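Local coordinates for protein catechol 1,2-dioxygenase (Pseudomonas putida, PDB 2AZQ) that probably catalyses the intradiol, ferric-iron-dependent cleavage of catechol by O2 to cis,cis-muconate, an early step of the beta-ketoadipate pathway, at residues 131-137 against 187-193; 236-240 against 284-288; 261-267 against 279-285. Residues are numbered along the deposited sequence.

Contact 1. Residues 131-137 against 187-193; sequences VVMFLQG and YRARSIV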
loop_
_atom_site.group_PDB
_atom_site.type_symbol
_atom_site.label_atom_id
_atom_site.label_comp_id
_atom_site.label_asym_id
_atom_site.label_seq_id
_atom_site.Cartn_x
_atom_site.Cartn_y
_atom_site.Cartn_z
ATOM N N VAL A 131 35.713 13.214 -2.283
ATOM C CA VAL A 131 36.561 13.423 -3.425
ATOM C C VAL A 131 35.784 14.453 -4.234
ATOM O O VAL A 131 34.627 14.220 -4.555
ATOM C CB VAL A 131 36.693 12.094 -4.220
ATOM C CG1 VAL A 131 37.369 12.316 -5.580
ATOM C CG2 VAL A 131 37.455 11.104 -3.387
ATOM N N VAL A 132 36.393 15.606 -4.508
ATOM C CA VAL A 132 35.742 16.629 -5.322
ATOM C C VAL A 132 35.532 15.951 -6.665
ATOM O O VAL A 132 36.378 15.166 -7.112
ATOM C CB VAL A 132 36.653 17.871 -5.549
ATOM C CG1 VAL A 132 36.069 18.781 -6.629
ATOM C CG2 VAL A 132 36.803 18.640 -4.260
ATOM N N MET A 133 34.398 16.227 -7.288
ATOM C CA MET A 133 34.091 15.665 -8.585
ATOM C C MET A 133 33.780 16.812 -9.505
ATOM O O MET A 133 32.989 17.681 -9.138
ATOM C CB MET A 133 32.860 14.785 -8.519
ATOM C CG MET A 133 32.311 14.427 -9.899
ATOM S SD MET A 133 30.655 13.730 -9.819
ATOM C CE MET A 133 30.928 12.386 -8.786
ATOM N N PHE A 134 34.411 16.844 -10.677
ATOM C CA PHE A 134 34.123 17.895 -11.638
ATOM C C PHE A 134 33.297 17.262 -12.703
ATOM O O PHE A 134 33.741 16.324 -13.375
ATOM C CB PHE A 134 35.386 18.511 -12.227
ATOM C CG PHE A 134 36.084 19.414 -11.280
ATOM C CD1 PHE A 134 37.080 18.935 -10.446
ATOM C CD2 PHE A 134 35.649 20.726 -11.126
ATOM C CE1 PHE A 134 37.628 19.746 -9.469
ATOM C CE2 PHE A 134 36.179 21.545 -10.160
ATOM C CZ PHE A 134 37.176 21.056 -9.322
ATOM N N LEU A 135 32.090 17.794 -12.849
ATOM C CA LEU A 135 31.099 17.295 -13.786
ATOM C C LEU A 135 30.856 18.273 -14.922
ATOM O O LEU A 135 30.515 19.428 -14.673
ATOM C CB LEU A 135 29.822 17.070 -12.985
ATOM C CG LEU A 135 28.685 16.197 -13.482
ATOM C CD1 LEU A 135 29.219 14.911 -14.122
ATOM C CD2 LEU A 135 27.828 15.865 -12.267
ATOM N N GLN A 136 31.054 17.846 -16.166
ATOM C CA GLN A 136 30.803 18.755 -17.296
ATOM C C GLN A 136 30.428 18.064 -18.589
ATOM O O GLN A 136 30.789 16.914 -18.822
ATOM C CB GLN A 136 31.998 19.662 -17.574
ATOM C CG GLN A 136 33.171 18.993 -18.225
ATOM C CD GLN A 136 34.276 19.988 -18.541
ATOM O OE1 GLN A 136 34.568 20.875 -17.726
ATOM N NE2 GLN A 136 34.920 19.832 -19.709
ATOM N N GLY A 137 29.697 18.783 -19.427
ATOM C CA GLY A 137 29.261 18.238 -20.697
ATOM C C GLY A 137 28.331 19.193 -21.419
ATOM O O GLY A 137 28.090 20.299 -20.954
ATOM N N TYR A 187 27.296 22.719 -19.434
ATOM C CA TYR A 187 27.012 22.848 -18.017
ATOM C C TYR A 187 28.295 22.401 -17.351
ATOM O O TYR A 187 28.980 21.503 -17.863
ATOM C CB TYR A 187 25.835 21.937 -17.617
ATOM C CG TYR A 187 26.121 20.445 -17.705
ATOM C CD1 TYR A 187 26.683 19.752 -16.626
ATOM C CD2 TYR A 187 25.854 19.731 -18.868
ATOM C CE1 TYR A 187 26.962 18.369 -16.711
ATOM C CE2 TYR A 187 26.125 18.362 -18.961
ATOM C CZ TYR A 187 26.674 17.683 -17.880
ATOM O OH TYR A 187 26.897 16.318 -17.959
ATOM N N ARG A 188 28.611 23.040 -16.226
ATOM C CA ARG A 188 29.818 22.764 -15.423
ATOM C C ARG A 188 29.383 22.573 -13.961
ATOM O O ARG A 188 28.659 23.403 -13.424
ATOM C CB ARG A 188 30.774 23.965 -15.510
ATOM C CG ARG A 188 31.994 23.852 -16.437
ATOM C CD ARG A 188 33.124 23.065 -15.754
ATOM N NE ARG A 188 33.315 23.481 -14.359
ATOM C CZ ARG A 188 33.125 22.682 -13.301
ATOM N NH1 ARG A 188 32.741 21.415 -13.478
ATOM N NH2 ARG A 188 33.288 23.154 -12.061
ATOM N N ALA A 189 29.811 21.502 -13.304
ATOM C CA ALA A 189 29.405 21.314 -11.907
ATOM C C ALA A 189 30.515 20.831 -10.970
ATOM O O ALA A 189 31.050 19.746 -11.142
ATOM C CB ALA A 189 28.222 20.363 -11.842
ATOM N N ARG A 190 30.859 21.648 -9.983
ATOM C CA ARG A 190 31.885 21.302 -8.991
ATOM C C ARG A 190 31.119 20.629 -7.845
ATOM O O ARG A 190 30.231 21.230 -7.248
ATOM C CB ARG A 190 32.604 22.593 -8.523
ATOM C CG ARG A 190 33.839 22.433 -7.591
ATOM C CD ARG A 190 33.445 22.043 -6.175
ATOM N NE ARG A 190 34.572 21.821 -5.255
ATOM C CZ ARG A 190 35.484 22.731 -4.911
ATOM N NH1 ARG A 190 35.427 23.956 -5.408
ATOM N NH2 ARG A 190 36.420 22.422 -4.023
ATOM N N SER A 191 31.433 19.377 -7.547
ATOM C CA SER A 191 30.692 18.697 -6.491
ATOM C C SER A 191 31.534 17.624 -5.764
ATOM O O SER A 191 32.725 17.848 -5.485
ATOM C CB SER A 191 29.413 18.105 -7.108
ATOM O OG SER A 191 28.542 17.539 -6.147
ATOM N N ILE A 192 30.912 16.495 -5.413
ATOM C CA ILE A 192 31.628 15.398 -4.762
ATOM C C ILE A 192 31.154 14.027 -5.235
ATOM O O ILE A 192 29.979 13.819 -5.543
ATOM C CB ILE A 192 31.516 15.434 -3.218
ATOM C CG1 ILE A 192 30.077 15.160 -2.773
ATOM C CG2 ILE A 192 32.007 16.780 -2.690
ATOM C CD1 ILE A 192 29.941 14.999 -1.296
ATOM N N VAL A 193 32.076 13.083 -5.311
ATOM C CA VAL A 193 31.716 11.743 -5.750
ATOM C C VAL A 193 30.684 11.170 -4.790
ATOM O O VAL A 193 30.940 11.069 -3.608
ATOM C CB VAL A 193 32.968 10.846 -5.811
ATOM C CG1 VAL A 193 32.564 9.445 -6.097
ATOM C CG2 VAL A 193 33.917 11.370 -6.883
#
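Seven backbone hydrogen bonds join 131-137 to 187-193 as antiparallel neighbours. Met133 and Ser191 form a reciprocal pair (Met133 N to Ser191 O 2.9 Å, Ser191 N to Met133 O 2.8 Å), as do Leu135 and Ala189 (Leu135 N to Ala189 O 2.8 Å, Ala189 N to Leu135 O 2.6 Å) and Gly137 and Tyr187 (Gly137 N to Tyr187 O 3.2 Å, Tyr187 N to Gly137 O 3.0 Å). Val193 N to Val131 O, 2.9 Å, continues the pattern past the strand ends. At the non-hydrogen-bonded positions, CA-H...O contacts to the neighbouring carbonyls fill in, such as Val132 CA to Ser191 O at 3.3 Å.

The two faces of the sheet differ in chemistry. Phe134, Gln136, Arg188 and Arg190 share the more open one. There the edge of the Phe134 ring receives Arg188 NH2, 3.5 Å from Phe134 CD2, while the aliphatic Arg190 CG lies 3.6 Å from Phe134 CE2; a long arginine can offer a ring either its polar end or its methylenes.

The other face is buried and carries Met133, Leu135, Tyr187, Ala189 and Ser191. Small Ala189 leaves room for Leu135 (CB to CB 3.8 Å), and Gly137, lacking a side chain, lets the Tyr187 ring fold over its backbone N. Tyr187 OH is hydrogen-bonded to Phe286 O, and Ser191 OG to His156 NE2. Flexible Met133 reaches Val193, its CE 3.7 Å from Val193 CG2.

This two-sided chemistry suits a sheet of the intradiol dioxygenase beta-sandwich: apolar groups line the core, where the few hydroxyls are satisfied, while the more open face carries the two arginines and Gln136 beside Phe134.

Contact 2. Residues 236-240 against 284-288; sequences TQINF and LSFDF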
loop_
_atom_site.group_PDB
_atom_site.type_symbol
_atom_site.label_atom_id
_atom_site.label_comp_id
_atom_site.label_asym_id
_atom_site.label_seq_id
_atom_site.Cartn_x
_atom_site.Cartn_y
_atom_site.Cartn_z
ATOM N N THR A 236 17.077 10.533 -16.815
ATOM C CA THR A 236 18.145 9.559 -16.951
ATOM C C THR A 236 19.132 9.649 -15.778
ATOM O O THR A 236 18.982 10.498 -14.890
ATOM C CB THR A 236 18.900 9.784 -18.289
ATOM O OG1 THR A 236 19.802 8.695 -18.524
ATOM C CG2 THR A 236 19.688 11.105 -18.250
ATOM N N GLN A 237 20.129 8.766 -15.785
ATOM C CA GLN A 237 21.167 8.711 -14.747
ATOM C C GLN A 237 22.523 8.539 -15.419
ATOM O O GLN A 237 22.589 8.135 -16.581
ATOM C CB GLN A 237 20.983 7.483 -13.809
ATOM C CG GLN A 237 19.844 7.534 -12.807
ATOM C CD GLN A 237 19.719 6.275 -11.900
ATOM O OE1 GLN A 237 20.685 5.534 -11.693
ATOM N NE2 GLN A 237 18.523 6.065 -11.331
ATOM N N ILE A 238 23.591 8.873 -14.698
ATOM C CA ILE A 238 24.956 8.587 -15.155
ATOM C C ILE A 238 25.376 7.594 -14.057
ATOM O O ILE A 238 25.255 7.925 -12.880
ATOM C CB ILE A 238 25.958 9.803 -15.059
ATOM C CG1 ILE A 238 25.611 10.899 -16.066
ATOM C CG2 ILE A 238 27.395 9.332 -15.287
ATOM C CD1 ILE A 238 26.537 12.140 -15.941
ATOM N N ASN A 239 25.797 6.377 -14.405
ATOM C CA ASN A 239 26.282 5.439 -13.387
ATOM C C ASN A 239 27.795 5.483 -13.439
ATOM O O ASN A 239 28.369 5.429 -14.522
ATOM C CB ASN A 239 25.898 4.017 -13.701
ATOM C CG ASN A 239 24.445 3.805 -13.687
ATOM O OD1 ASN A 239 23.799 3.982 -12.658
ATOM N ND2 ASN A 239 23.897 3.413 -14.831
ATOM N N PHE A 240 28.446 5.541 -12.285
ATOM C CA PHE A 240 29.912 5.589 -12.227
ATOM C C PHE A 240 30.621 4.320 -12.595
ATOM O O PHE A 240 30.218 3.230 -12.203
ATOM C CB PHE A 240 30.335 6.054 -10.855
ATOM C CG PHE A 240 30.122 7.484 -10.680
ATOM C CD1 PHE A 240 28.932 8.049 -11.123
ATOM C CD2 PHE A 240 31.140 8.300 -10.235
ATOM C CE1 PHE A 240 28.750 9.402 -11.149
ATOM C CE2 PHE A 240 30.983 9.672 -10.252
ATOM C CZ PHE A 240 29.773 10.231 -10.720
ATOM N N LEU A 284 34.639 13.985 -14.746
ATOM C CA LEU A 284 33.700 13.201 -15.510
ATOM C C LEU A 284 32.989 14.104 -16.524
ATOM O O LEU A 284 32.504 15.206 -16.204
ATOM C CB LEU A 284 32.724 12.534 -14.522
ATOM C CG LEU A 284 31.487 11.773 -15.013
ATOM C CD1 LEU A 284 31.853 10.733 -16.069
ATOM C CD2 LEU A 284 30.828 11.120 -13.816
ATOM N N SER A 285 32.967 13.660 -17.773
ATOM C CA SER A 285 32.309 14.449 -18.805
ATOM C C SER A 285 31.280 13.563 -19.477
ATOM O O SER A 285 31.548 12.416 -19.826
ATOM C CB SER A 285 33.312 14.961 -19.830
ATOM O OG SER A 285 33.838 13.883 -20.570
ATOM N N PHE A 286 30.088 14.109 -19.641
ATOM C CA PHE A 286 29.015 13.351 -20.235
ATOM C C PHE A 286 28.050 14.346 -20.888
ATOM O O PHE A 286 27.699 15.365 -20.278
ATOM C CB PHE A 286 28.320 12.544 -19.133
ATOM C CG PHE A 286 27.422 11.481 -19.635
ATOM C CD1 PHE A 286 27.834 10.157 -19.636
ATOM C CD2 PHE A 286 26.152 11.799 -20.129
ATOM C CE1 PHE A 286 26.987 9.144 -20.128
ATOM C CE2 PHE A 286 25.295 10.792 -20.627
ATOM C CZ PHE A 286 25.716 9.464 -20.626
ATOM N N ASP A 287 27.655 14.040 -22.129
ATOM C CA ASP A 287 26.730 14.864 -22.910
ATOM C C ASP A 287 25.389 14.179 -23.107
ATOM O O ASP A 287 25.287 12.952 -23.242
ATOM C CB ASP A 287 27.272 15.149 -24.307
ATOM C CG ASP A 287 28.636 15.773 -24.289
ATOM O OD1 ASP A 287 28.792 16.865 -23.707
ATOM O OD2 ASP A 287 29.552 15.160 -24.877
ATOM N N PHE A 288 24.349 14.991 -23.164
ATOM C CA PHE A 288 23.021 14.455 -23.367
ATOM C C PHE A 288 22.584 14.964 -24.706
ATOM O O PHE A 288 22.840 16.118 -25.045
ATOM C CB PHE A 288 22.094 14.937 -22.266
ATOM C CG PHE A 288 22.629 14.684 -20.901
ATOM C CD1 PHE A 288 23.575 15.543 -20.347
ATOM C CD2 PHE A 288 22.216 13.556 -20.176
ATOM C CE1 PHE A 288 24.099 15.284 -19.080
ATOM C CE2 PHE A 288 22.740 13.288 -18.903
ATOM C CZ PHE A 288 23.680 14.149 -18.351
#
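Strand 236-240 and segment 284-288 run in nearly opposite directions, 161° apart end to end, yet even Ile238 CA and Phe286 CA are 8.1 Å from each other, too far for backbone pairing, and no hydrogen bond crosses. This is face-to-face packing in the beta-sandwich core of the intradiol dioxygenase domain: one layer holds 236-240 beside strand 217-227, the other holds 284-288 beside strand 132-140.

With the extended backbone, every second residue projects into the gap. Thr236 and Ile238 direct their CA-to-CB bonds toward the opposite segment, as do Leu284, Phe286 and Phe288, whereas Gln237, Asn239, Ser285 and Asp287 point away. Gln237 thus lies on the far side of its strand, where its OE1 is hydrogen-bonded to Arg218 and its side chain touches His221 and His223, two ligands of the ferric iron. The layer is therefore apolar on one side and backs the metal site on the other.

Ile238 is the central filler. Its branched chain meets three residues at once: CD1 is 3.7 Å from Phe286 CB and 4.2 Å from Phe288 CZ, and CG2 is 4.1 Å from Leu284 CD2. Its CG1 stands over the Phe286 ring in a CH-pi contact, 4.2 Å from the ring centroid and 16° off the normal. At one end of the contact buried Thr236 turns its methyl to the core, Thr236 CG2 meeting the edge of the Phe288 ring 3.8 Å from Phe288 CE2. At the other end Phe240 starts sideways, but the end of its side chain comes nearer, bringing Phe240 CZ within 3.4 Å of Leu284 CD2.

Contact 3. Residues 261-267 against 279-285; sequences ELRFVED and ERFAELS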
loop_
_atom_site.group_PDB
_atom_site.type_symbol
_atom_site.label_atom_id
_atom_site.label_comp_id
_atom_site.label_asym_id
_atom_site.label_seq_id
_atom_site.Cartn_x
_atom_site.Cartn_y
_atom_site.Cartn_z
ATOM N N GLU A 261 32.566 7.523 -17.374
ATOM C CA GLU A 261 33.940 7.078 -17.231
ATOM C C GLU A 261 34.607 8.148 -16.373
ATOM O O GLU A 261 34.793 9.296 -16.790
ATOM C CB GLU A 261 34.602 6.972 -18.604
ATOM C CG GLU A 261 35.899 6.206 -18.590
ATOM C CD GLU A 261 35.726 4.810 -17.983
ATOM O OE1 GLU A 261 34.861 4.043 -18.502
ATOM O OE2 GLU A 261 36.459 4.497 -16.996
ATOM N N LEU A 262 34.936 7.769 -15.153
ATOM C CA LEU A 262 35.528 8.702 -14.240
ATOM C C LEU A 262 37.051 8.680 -14.354
ATOM O O LEU A 262 37.655 7.618 -14.499
ATOM C CB LEU A 262 35.070 8.351 -12.832
ATOM C CG LEU A 262 35.634 9.274 -11.764
ATOM C CD1 LEU A 262 35.103 10.696 -11.993
ATOM C CD2 LEU A 262 35.240 8.754 -10.395
ATOM N N ARG A 263 37.662 9.864 -14.303
ATOM C CA ARG A 263 39.117 9.987 -14.406
ATOM C C ARG A 263 39.657 10.690 -13.179
ATOM O O ARG A 263 39.196 11.781 -12.819
ATOM C CB ARG A 263 39.515 10.772 -15.665
ATOM C CG ARG A 263 38.663 10.389 -16.849
ATOM C CD ARG A 263 39.155 10.943 -18.190
ATOM N NE ARG A 263 38.061 10.978 -19.181
ATOM C CZ ARG A 263 38.204 11.115 -20.504
ATOM N NH1 ARG A 263 39.426 11.232 -21.049
ATOM N NH2 ARG A 263 37.111 11.165 -21.277
ATOM N N PHE A 264 40.626 10.049 -12.534
ATOM C CA PHE A 264 41.244 10.622 -11.357
ATOM C C PHE A 264 42.531 11.389 -11.623
ATOM O O PHE A 264 43.442 10.903 -12.289
ATOM C CB PHE A 264 41.490 9.539 -10.326
ATOM C CG PHE A 264 40.236 9.006 -9.731
ATOM C CD1 PHE A 264 39.584 7.921 -10.293
ATOM C CD2 PHE A 264 39.669 9.626 -8.617
ATOM C CE1 PHE A 264 38.378 7.456 -9.750
ATOM C CE2 PHE A 264 38.462 9.169 -8.068
ATOM C CZ PHE A 264 37.819 8.086 -8.633
ATOM N N VAL A 265 42.590 12.604 -11.098
ATOM C CA VAL A 265 43.760 13.453 -11.245
ATOM C C VAL A 265 44.434 13.534 -9.861
ATOM O O VAL A 265 43.803 13.955 -8.896
ATOM C CB VAL A 265 43.320 14.848 -11.765
ATOM C CG1 VAL A 265 44.476 15.796 -11.803
ATOM C CG2 VAL A 265 42.761 14.708 -13.160
ATOM N N GLU A 266 45.689 13.082 -9.748
ATOM C CA GLU A 266 46.402 13.121 -8.456
ATOM C C GLU A 266 47.532 14.138 -8.392
ATOM O O GLU A 266 48.424 14.119 -9.233
ATOM C CB GLU A 266 47.058 11.785 -8.097
ATOM C CG GLU A 266 46.202 10.558 -7.980
ATOM C CD GLU A 266 46.977 9.428 -7.308
ATOM O OE1 GLU A 266 48.143 9.188 -7.694
ATOM O OE2 GLU A 266 46.426 8.770 -6.401
ATOM N N ASP A 267 47.516 14.998 -7.379
ATOM C CA ASP A 267 48.580 15.983 -7.182
ATOM C C ASP A 267 48.499 16.692 -5.844
ATOM O O ASP A 267 47.805 17.711 -5.727
ATOM C CB ASP A 267 48.578 17.084 -8.237
ATOM C CG ASP A 267 49.480 18.270 -7.827
ATOM O OD1 ASP A 267 49.428 19.335 -8.490
ATOM O OD2 ASP A 267 50.251 18.136 -6.836
ATOM N N GLU A 279 46.203 16.461 -3.579
ATOM C CA GLU A 279 46.098 15.007 -3.504
ATOM C C GLU A 279 45.126 14.189 -4.344
ATOM O O GLU A 279 45.343 12.980 -4.464
ATOM C CB GLU A 279 45.938 14.593 -2.034
ATOM C CG GLU A 279 47.238 14.685 -1.212
ATOM C CD GLU A 279 47.030 14.384 0.272
ATOM O OE1 GLU A 279 46.194 13.502 0.592
ATOM O OE2 GLU A 279 47.722 15.014 1.112
ATOM N N ARG A 280 44.073 14.784 -4.916
ATOM C CA ARG A 280 43.129 13.993 -5.735
ATOM C C ARG A 280 41.721 14.564 -5.921
ATOM O O ARG A 280 41.180 15.227 -5.039
ATOM C CB ARG A 280 43.029 12.577 -5.159
ATOM C CG ARG A 280 42.105 11.615 -5.838
ATOM C CD ARG A 280 42.530 10.209 -5.424
ATOM N NE ARG A 280 41.582 9.168 -5.810
ATOM C CZ ARG A 280 41.858 8.160 -6.634
ATOM N NH1 ARG A 280 43.066 8.045 -7.175
ATOM N NH2 ARG A 280 40.930 7.245 -6.898
ATOM N N PHE A 281 41.149 14.309 -7.091
ATOM C CA PHE A 281 39.803 14.750 -7.418
ATOM C C PHE A 281 39.348 13.988 -8.659
ATOM O O PHE A 281 40.169 13.415 -9.383
ATOM C CB PHE A 281 39.758 16.258 -7.643
ATOM C CG PHE A 281 40.369 16.703 -8.918
ATOM C CD1 PHE A 281 39.693 16.559 -10.114
ATOM C CD2 PHE A 281 41.624 17.270 -8.930
ATOM C CE1 PHE A 281 40.251 16.972 -11.299
ATOM C CE2 PHE A 281 42.191 17.687 -10.119
ATOM C CZ PHE A 281 41.496 17.534 -11.311
ATOM N N ALA A 282 38.038 13.954 -8.892
ATOM C CA ALA A 282 37.502 13.215 -10.020
ATOM C C ALA A 282 37.069 14.157 -11.097
ATOM O O ALA A 282 36.802 15.324 -10.834
ATOM C CB ALA A 282 36.332 12.353 -9.570
ATOM N N GLU A 283 37.045 13.636 -12.318
ATOM C CA GLU A 283 36.616 14.387 -13.493
ATOM C C GLU A 283 35.767 13.465 -14.313
ATOM O O GLU A 283 36.122 12.314 -14.553
ATOM C CB GLU A 283 37.790 14.863 -14.334
ATOM C CG GLU A 283 38.592 15.930 -13.652
ATOM C CD GLU A 283 39.651 16.519 -14.548
ATOM O OE1 GLU A 283 40.417 17.373 -14.052
ATOM O OE2 GLU A 283 39.714 16.134 -15.741
ATOM N N LEU A 284 34.639 13.985 -14.746
ATOM C CA LEU A 284 33.700 13.201 -15.510
ATOM C C LEU A 284 32.989 14.104 -16.524
ATOM O O LEU A 284 32.504 15.206 -16.204
ATOM C CB LEU A 284 32.724 12.534 -14.522
ATOM C CG LEU A 284 31.487 11.773 -15.013
ATOM C CD1 LEU A 284 31.853 10.733 -16.069
ATOM C CD2 LEU A 284 30.828 11.120 -13.816
ATOM N N SER A 285 32.967 13.660 -17.773
ATOM C CA SER A 285 32.309 14.449 -18.805
ATOM C C SER A 285 31.280 13.563 -19.477
ATOM O O SER A 285 31.548 12.416 -19.826
ATOM C CB SER A 285 33.312 14.961 -19.830
ATOM O OG SER A 285 33.838 13.883 -20.570
#
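An antiparallel strand pair, 263-265 with 281-285, forms this outlying part of the beta-sandwich of the intradiol dioxygenase domain, joined by a connection that contains neither helix nor strand. Arg263 and Glu283 make one hydrogen-bonded pair, Arg263 N to Glu283 O and Glu283 N to Arg263 O both at 2.9 Å. Val265 and Phe281 make the next, with Val265 N to Phe281 O at 3.1 Å and Phe281 N to Val265 O at 3.2 Å. Between them Phe264 faces Ala282 in a non-hydrogen-bonded pair, their CA atoms 4.7 Å apart. The short strands cross at 143°, well away from exact antiparallelism.

Val265 and Phe281 project on the same face of the sheet, where the beta-branched valine sits over the ring: Val265 CB is 3.7 Å from the Phe281 centroid in a CH-pi contact. Phe281 also meets Phe134 edge to face. Glu283, on this same face, forms a salt bridge with Arg274 in the connection between the strands. At the inner end, Leu262 starts sideways, but its end approaches Leu284, with Leu262 CD1 3.9 Å from Leu284 CB, and both leucines touch Phe240 in the core.

The opposite face carries Phe264 beside the small Ala282, which leaves space for the larger ring. Phe264 is exposed, and a long arginine is well suited to shield it: the guanidinium of Arg280 lies flat on the ring, centres 3.8 Å apart and planes at 16°, an off-centre cation-pi stack. The same planar group offers its edge to an acid, completing a salt bridge from Arg280 NH1 to Glu266 OE2 at 3.5 Å.

How the contacts relate
All three contacts meet around strand 281-289. Contact 1 comes first along the chain; contacts 2 and 3 follow and end on the same strand, sharing Leu284 and Ser285. Their centres lie about 10 Å (1 and 3), 11 Å (1 and 2) and 15 Å (2 and 3) apart. Strand 132-140 runs parallel beside 281-289, tying contact 1 to both others through backbone bonds such as Phe134 O to Leu284 N, 2.9 Å. Strand 259-265 pairs with both 234-240 and 281-289, so the sheet curls from one layer of the sandwich to the other. The arrangement thus connects strands 132-140 and 186-192, through 281-289, to the layer whose strand 217-227 bears the iron ligands His221 and His223.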